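Local coordinates for protein uncharacterized metal-dependent hydrolase (Pyrococcus horikoshii, PDB 3IGH) that is uncharacterised but probably hydrolyses carbon-nitrogen bonds other than peptide bonds, at residues 235-240 with 259-264; 309-314 with 331-336. All coordinates share one frame; numbering follows the deposited sequence.

Contact 1. Residues 235-240 with 259-264; sequences VTPEVL and AGVKLF. With SO4 (sulfate ion), chain B.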
loop_
_atom_site.group_PDB
_atom_site.type_symbol
_atom_site.label_atom_id
_atom_site.label_comp_id
_atom_site.label_asym_id
_atom_site.label_seq_id
_atom_site.Cartn_x
_atom_site.Cartn_y
_atom_site.Cartn_z
ATOM N N VAL A 235 -6.397 -7.714 9.961
ATOM C CA VAL A 235 -5.804 -9.025 9.774
ATOM C C VAL A 235 -5.804 -9.888 11.046
ATOM O O VAL A 235 -5.967 -9.396 12.161
ATOM C CB VAL A 235 -4.362 -8.897 9.210
ATOM C CG1 VAL A 235 -4.340 -8.024 7.936
ATOM C CG2 VAL A 235 -3.404 -8.316 10.252
ATOM N N THR A 236 -5.627 -11.193 10.865
ATOM C CA THR A 236 -5.456 -12.113 11.983
ATOM C C THR A 236 -4.056 -11.886 12.569
ATOM O O THR A 236 -3.180 -11.352 11.869
ATOM C CB THR A 236 -5.554 -13.588 11.511
ATOM O OG1 THR A 236 -4.505 -13.843 10.575
ATOM C CG2 THR A 236 -6.910 -13.873 10.849
ATOM N N PRO A 237 -3.837 -12.264 13.852
ATOM C CA PRO A 237 -2.478 -12.240 14.424
ATOM C C PRO A 237 -1.414 -12.978 13.607
ATOM O O PRO A 237 -0.263 -12.544 13.576
ATOM C CB PRO A 237 -2.659 -12.933 15.778
ATOM C CG PRO A 237 -4.064 -12.607 16.169
ATOM C CD PRO A 237 -4.837 -12.678 14.859
ATOM N N GLU A 238 -1.795 -14.078 12.959
ATOM C CA GLU A 238 -0.876 -14.849 12.141
ATOM C C GLU A 238 -0.434 -14.032 10.927
ATOM O O GLU A 238 0.751 -14.026 10.573
ATOM C CB GLU A 238 -1.518 -16.176 11.707
ATOM C CG GLU A 238 -1.769 -17.180 12.853
ATOM C CD GLU A 238 -2.953 -16.834 13.791
ATOM O OE1 GLU A 238 -2.973 -17.381 14.916
ATOM O OE2 GLU A 238 -3.853 -16.028 13.429
ATOM N N VAL A 239 -1.371 -13.322 10.306
ATOM C CA VAL A 239 -1.016 -12.424 9.205
ATOM C C VAL A 239 -0.189 -11.230 9.678
ATOM O O VAL A 239 0.746 -10.817 8.987
ATOM C CB VAL A 239 -2.257 -11.971 8.396
ATOM C CG1 VAL A 239 -1.884 -10.915 7.357
ATOM C CG2 VAL A 239 -2.851 -13.165 7.698
ATOM N N LEU A 240 -0.504 -10.708 10.861
ATOM C CA LEU A 240 0.255 -9.594 11.427
ATOM C C LEU A 240 1.752 -9.943 11.535
ATOM O O LEU A 240 2.608 -9.112 11.206
ATOM C CB LEU A 240 -0.314 -9.173 12.790
ATOM C CG LEU A 240 0.496 -8.162 13.612
ATOM C CD1 LEU A 240 0.643 -6.841 12.845
ATOM C CD2 LEU A 240 -0.136 -7.920 14.990
ATOM N N ALA A 259 -5.298 -1.928 7.604
ATOM C CA ALA A 259 -5.821 -1.050 8.659
ATOM C C ALA A 259 -5.429 -1.458 10.087
ATOM O O ALA A 259 -5.160 -0.603 10.925
ATOM C CB ALA A 259 -7.362 -0.942 8.549
ATOM N N GLY A 260 -5.438 -2.750 10.378
ATOM C CA GLY A 260 -5.265 -3.180 11.764
ATOM C C GLY A 260 -5.185 -4.676 11.965
ATOM O O GLY A 260 -5.037 -5.428 11.008
ATOM N N VAL A 261 -5.267 -5.084 13.227
ATOM C CA VAL A 261 -5.322 -6.495 13.614
ATOM C C VAL A 261 -6.622 -6.717 14.395
ATOM O O VAL A 261 -7.113 -5.807 15.077
ATOM C CB VAL A 261 -4.076 -6.908 14.482
ATOM C CG1 VAL A 261 -4.063 -6.181 15.828
ATOM C CG2 VAL A 261 -4.009 -8.428 14.698
ATOM N N LYS A 262 -7.163 -7.929 14.306
ATOM C CA LYS A 262 -8.363 -8.292 15.038
ATOM C C LYS A 262 -8.047 -9.342 16.113
ATOM O O LYS A 262 -7.460 -10.381 15.822
ATOM C CB LYS A 262 -9.449 -8.784 14.067
ATOM C CG LYS A 262 -10.698 -9.395 14.717
ATOM C CD LYS A 262 -11.431 -8.420 15.624
ATOM C CE LYS A 262 -12.620 -9.097 16.298
ATOM N NZ LYS A 262 -13.664 -9.534 15.338
ATOM N N LEU A 263 -8.438 -9.036 17.346
ATOM C CA LEU A 263 -8.241 -9.916 18.507
ATOM C C LEU A 263 -9.567 -10.287 19.176
ATOM O O LEU A 263 -10.577 -9.599 19.001
ATOM C CB LEU A 263 -7.361 -9.220 19.558
ATOM C CG LEU A 263 -6.003 -8.701 19.062
ATOM C CD1 LEU A 263 -5.331 -7.883 20.138
ATOM C CD2 LEU A 263 -5.155 -9.866 18.640
ATOM N N PHE A 264 -9.527 -11.338 19.991
ATOM C CA PHE A 264 -10.706 -11.867 20.690
ATOM C C PHE A 264 -10.419 -11.984 22.180
ATOM O O PHE A 264 -9.351 -12.444 22.573
ATOM C CB PHE A 264 -11.044 -13.264 20.163
ATOM C CG PHE A 264 -11.480 -13.284 18.730
ATOM C CD1 PHE A 264 -12.836 -13.211 18.403
ATOM C CD2 PHE A 264 -10.544 -13.381 17.702
ATOM C CE1 PHE A 264 -13.251 -13.230 17.074
ATOM C CE2 PHE A 264 -10.948 -13.390 16.365
ATOM C CZ PHE A 264 -12.304 -13.319 16.053
HETATM S S SO4 B . -16.649 -11.613 15.416
HETATM O O1 SO4 B . -16.191 -11.360 14.065
HETATM O O2 SO4 B . -18.101 -11.543 15.445
HETATM O O3 SO4 B . -16.251 -12.958 15.811
HETATM O O4 SO4 B . -16.094 -10.594 16.315
#

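Contact 2. Residues 309-314 with 331-336; sequences LDVAIH and TGFPGR. With SO4 (sulfate ion), chain B.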
loop_
_atom_site.group_PDB
_atom_site.type_symbol
_atom_site.label_atom_id
_atom_site.label_comp_id
_atom_site.label_asym_id
_atom_site.label_seq_id
_atom_site.Cartn_x
_atom_site.Cartn_y
_atom_site.Cartn_z
ATOM N N LEU A 309 -0.636 0.260 13.268
ATOM C CA LEU A 309 -1.883 -0.429 12.932
ATOM C C LEU A 309 -2.918 -0.290 14.032
ATOM O O LEU A 309 -2.574 -0.218 15.223
ATOM C CB LEU A 309 -1.615 -1.911 12.646
ATOM C CG LEU A 309 -0.925 -2.239 11.322
ATOM C CD1 LEU A 309 -0.375 -3.641 11.372
ATOM C CD2 LEU A 309 -1.880 -2.072 10.126
ATOM N N ASP A 310 -4.191 -0.257 13.632
ATOM C CA ASP A 310 -5.296 -0.230 14.590
ATOM C C ASP A 310 -5.428 -1.596 15.274
ATOM O O ASP A 310 -4.885 -2.601 14.816
ATOM C CB ASP A 310 -6.613 0.145 13.891
ATOM C CG ASP A 310 -7.696 0.615 14.862
ATOM O OD1 ASP A 310 -7.393 0.901 16.039
ATOM O OD2 ASP A 310 -8.875 0.700 14.445
ATOM N N VAL A 311 -6.114 -1.622 16.403
ATOM C CA VAL A 311 -6.334 -2.860 17.135
ATOM C C VAL A 311 -7.824 -2.942 17.498
ATOM O O VAL A 311 -8.358 -2.067 18.196
ATOM C CB VAL A 311 -5.457 -2.909 18.419
ATOM C CG1 VAL A 311 -5.685 -4.223 19.171
ATOM C CG2 VAL A 311 -3.963 -2.711 18.063
ATOM N N ALA A 312 -8.478 -3.988 17.007
ATOM C CA ALA A 312 -9.884 -4.240 17.298
ATOM C C ALA A 312 -10.000 -5.477 18.155
ATOM O O ALA A 312 -9.440 -6.522 17.830
ATOM C CB ALA A 312 -10.699 -4.419 16.003
ATOM N N ILE A 313 -10.727 -5.350 19.261
ATOM C CA ILE A 313 -10.915 -6.467 20.170
ATOM C C ILE A 313 -12.401 -6.825 20.310
ATOM O O ILE A 313 -13.210 -6.004 20.737
ATOM C CB ILE A 313 -10.315 -6.181 21.577
ATOM C CG1 ILE A 313 -8.842 -5.727 21.459
ATOM C CG2 ILE A 313 -10.426 -7.430 22.439
ATOM C CD1 ILE A 313 -8.113 -5.520 22.805
ATOM N N HIS A 314 -12.731 -8.057 19.951
ATOM C CA HIS A 314 -14.049 -8.650 20.208
ATOM C C HIS A 314 -14.242 -8.792 21.719
ATOM O O HIS A 314 -13.434 -9.440 22.394
ATOM C CB HIS A 314 -14.077 -10.017 19.511
ATOM C CG HIS A 314 -15.202 -10.929 19.918
ATOM N ND1 HIS A 314 -16.107 -11.430 19.007
ATOM C CD2 HIS A 314 -15.519 -11.496 21.109
ATOM C CE1 HIS A 314 -16.952 -12.238 19.623
ATOM N NE2 HIS A 314 -16.626 -12.285 20.903
ATOM N N THR A 331 -1.678 -0.303 27.329
ATOM C CA THR A 331 -0.919 0.062 26.142
ATOM C C THR A 331 -1.024 1.558 25.866
ATOM O O THR A 331 -0.276 2.100 25.052
ATOM C CB THR A 331 -1.371 -0.743 24.910
ATOM O OG1 THR A 331 -2.788 -0.584 24.718
ATOM C CG2 THR A 331 -1.038 -2.210 25.091
ATOM N N GLY A 332 -1.954 2.214 26.562
ATOM C CA GLY A 332 -2.266 3.619 26.342
ATOM C C GLY A 332 -2.818 3.913 24.960
ATOM O O GLY A 332 -2.673 5.021 24.463
ATOM N N PHE A 333 -3.446 2.920 24.332
ATOM C CA PHE A 333 -3.976 3.103 22.986
ATOM C C PHE A 333 -5.501 3.085 22.986
ATOM O O PHE A 333 -6.094 2.096 23.405
ATOM C CB PHE A 333 -3.415 2.046 22.021
ATOM C CG PHE A 333 -4.053 2.072 20.653
ATOM C CD1 PHE A 333 -3.890 3.174 19.818
ATOM C CD2 PHE A 333 -4.813 0.991 20.202
ATOM C CE1 PHE A 333 -4.485 3.215 18.556
ATOM C CE2 PHE A 333 -5.395 1.010 18.925
ATOM C CZ PHE A 333 -5.238 2.131 18.110
ATOM N N PRO A 334 -6.135 4.174 22.506
ATOM C CA PRO A 334 -7.590 4.168 22.368
ATOM C C PRO A 334 -8.013 3.326 21.151
ATOM O O PRO A 334 -8.213 3.851 20.052
ATOM C CB PRO A 334 -7.934 5.651 22.202
ATOM C CG PRO A 334 -6.715 6.261 21.608
ATOM C CD PRO A 334 -5.539 5.455 22.075
ATOM N N GLY A 335 -8.133 2.018 21.366
ATOM C CA GLY A 335 -8.494 1.091 20.303
ATOM C C GLY A 335 -9.987 1.008 20.048
ATOM O O GLY A 335 -10.762 1.862 20.485
ATOM N N ARG A 336 -10.391 -0.022 19.317
ATOM C CA ARG A 336 -11.803 -0.238 19.073
ATOM C C ARG A 336 -12.267 -1.554 19.683
ATOM O O ARG A 336 -11.498 -2.517 19.771
ATOM C CB ARG A 336 -12.165 -0.105 17.574
ATOM C CG ARG A 336 -11.310 -0.890 16.616
ATOM C CD ARG A 336 -11.760 -0.709 15.153
ATOM N NE ARG A 336 -13.042 -1.355 14.871
ATOM C CZ ARG A 336 -13.644 -1.352 13.683
ATOM N NH1 ARG A 336 -13.088 -0.746 12.639
ATOM N NH2 ARG A 336 -14.811 -1.964 13.541
HETATM S S SO4 B . -16.649 -11.613 15.416
HETATM O O1 SO4 B . -16.191 -11.360 14.065
HETATM O O2 SO4 B . -18.101 -11.543 15.445
HETATM O O3 SO4 B . -16.251 -12.958 15.811
HETATM O O4 SO4 B . -16.094 -10.594 16.315
#

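Contact 1. Residues 235-240 with 259-264
Val235 and Val261 pair as parallel neighbours where strand 230-235 ends beside strand 256-264. Val235 N gives its hydrogen to Gly260 O at 2.9 Å, and Lys262 N gives its own to Val235 O at 2.9 Å. The tight part is on the helix-facing side of Val261. Val261 CG2 is anti to the backbone N and rests 3.3 Å from Val235 O. The same methyl takes Leu240 CD2 at 3.9 Å. Beyond it, Pro237 CG meets Leu263 CD2 at 3.8 Å. Leu240 and Leu263 also touch Ile300 of helix 294-305. This is the strand-to-helix turn of a TIM barrel, the amidohydrolase fold, with Val261 and Leu263 facing the outer helices. Thr236, the N-cap of helix 237-246, belongs to the looser side. Its OG1 accepts from Val239 N at 3.2 Å; 259-264 hardly covers it, and it touches Ser209. The sulfate end, with partly exposed Phe264, is loose too. Lys262 points to the barrel interior, where it also touches His314 and Glu338. The bend at chi2 (60°) turns CD; CE lies over one face of the Phe264 ring, toward the rim; a second bend at chi4 turns Lys262 NZ to SO4 O4, 2.8 Å away. SO4 O3 lies in the ring plane, 3.3 Å from Phe264 CE1. This sulfate, probably from the crystallisation liquor, also binds His67 and His339, a cluster consistent with the family's active-site end.

Contact 2. Residues 309-314 with 331-336
Asp310 and Phe333 cross at about a right angle, with the carboxylate and ring planes 82° apart. Asp310 OD1 lies in the ring plane at its edge, 3.2 Å from Phe333 CZ. Gly335 N sits 3.6 Å above one face of the Phe333 ring, offset toward the rim. Asp310 OD1 also accepts a weak bond from Val311 N and forms a salt bridge with Arg357 NH2. Asp310 OD2 is hydrogen-bonded to Tyr234 OH and sits 3.3 Å from Arg336 CD. Here too the side chains cross at about a right angle, and the carboxylate and guanidinium do not pair. Arg336 NE instead bridges to Glu338, and Arg336 NH2 bonds Ser66 O. Arg336 CG stands between the backbone N and the carbonyl carbon (chi1 50°), and packs 3.6 Å from Ala312 CB. Between the backbones, Arg336 N bonds Val311 O, and Ile313 N bonds Arg336 O at 3.0 Å. Farther along the strand, His314 ND1 donates to SO4 O4 at 2.8 Å, with the sulfur in the ring plane. A leucine in place of His314 removes both ring nitrogens and would probably leave SO4 O4 held by Lys262 NZ alone among the residues of the two contacts, and Gly267 O without this partner. Gly332, with positive phi, closes helix 318-331 in a Schellman motif. Strand, helix and returning chain form a parallel beta-alpha-beta unit of the TIM barrel, as in other amidohydrolases.

Both contacts are largely buried, and their centres lie about 11 Å apart on neighbouring strands of the barrel. Strands 256-264 and 310-315 join them directly: Leu263 N to Ala312 O and Leu263 O to His314 N are probable hydrogen bonds. Each contact has two backbone bonds between parallel partners, but the side chains differ. Contact 1 is aliphatic toward the helices and carries one charge, Lys262, on its inner side. Contact 2 has a charged side, where Asp310 and Arg336 find their polar partners beyond the two segments. In contact 1 the chain leaves a strand and enters a helix; in contact 2 it leaves a helix and enters a strand. Loop 331-335 carries partly exposed Phe333 and exposed Gly332. Lys262 and His314 bring both contacts to one sulfate.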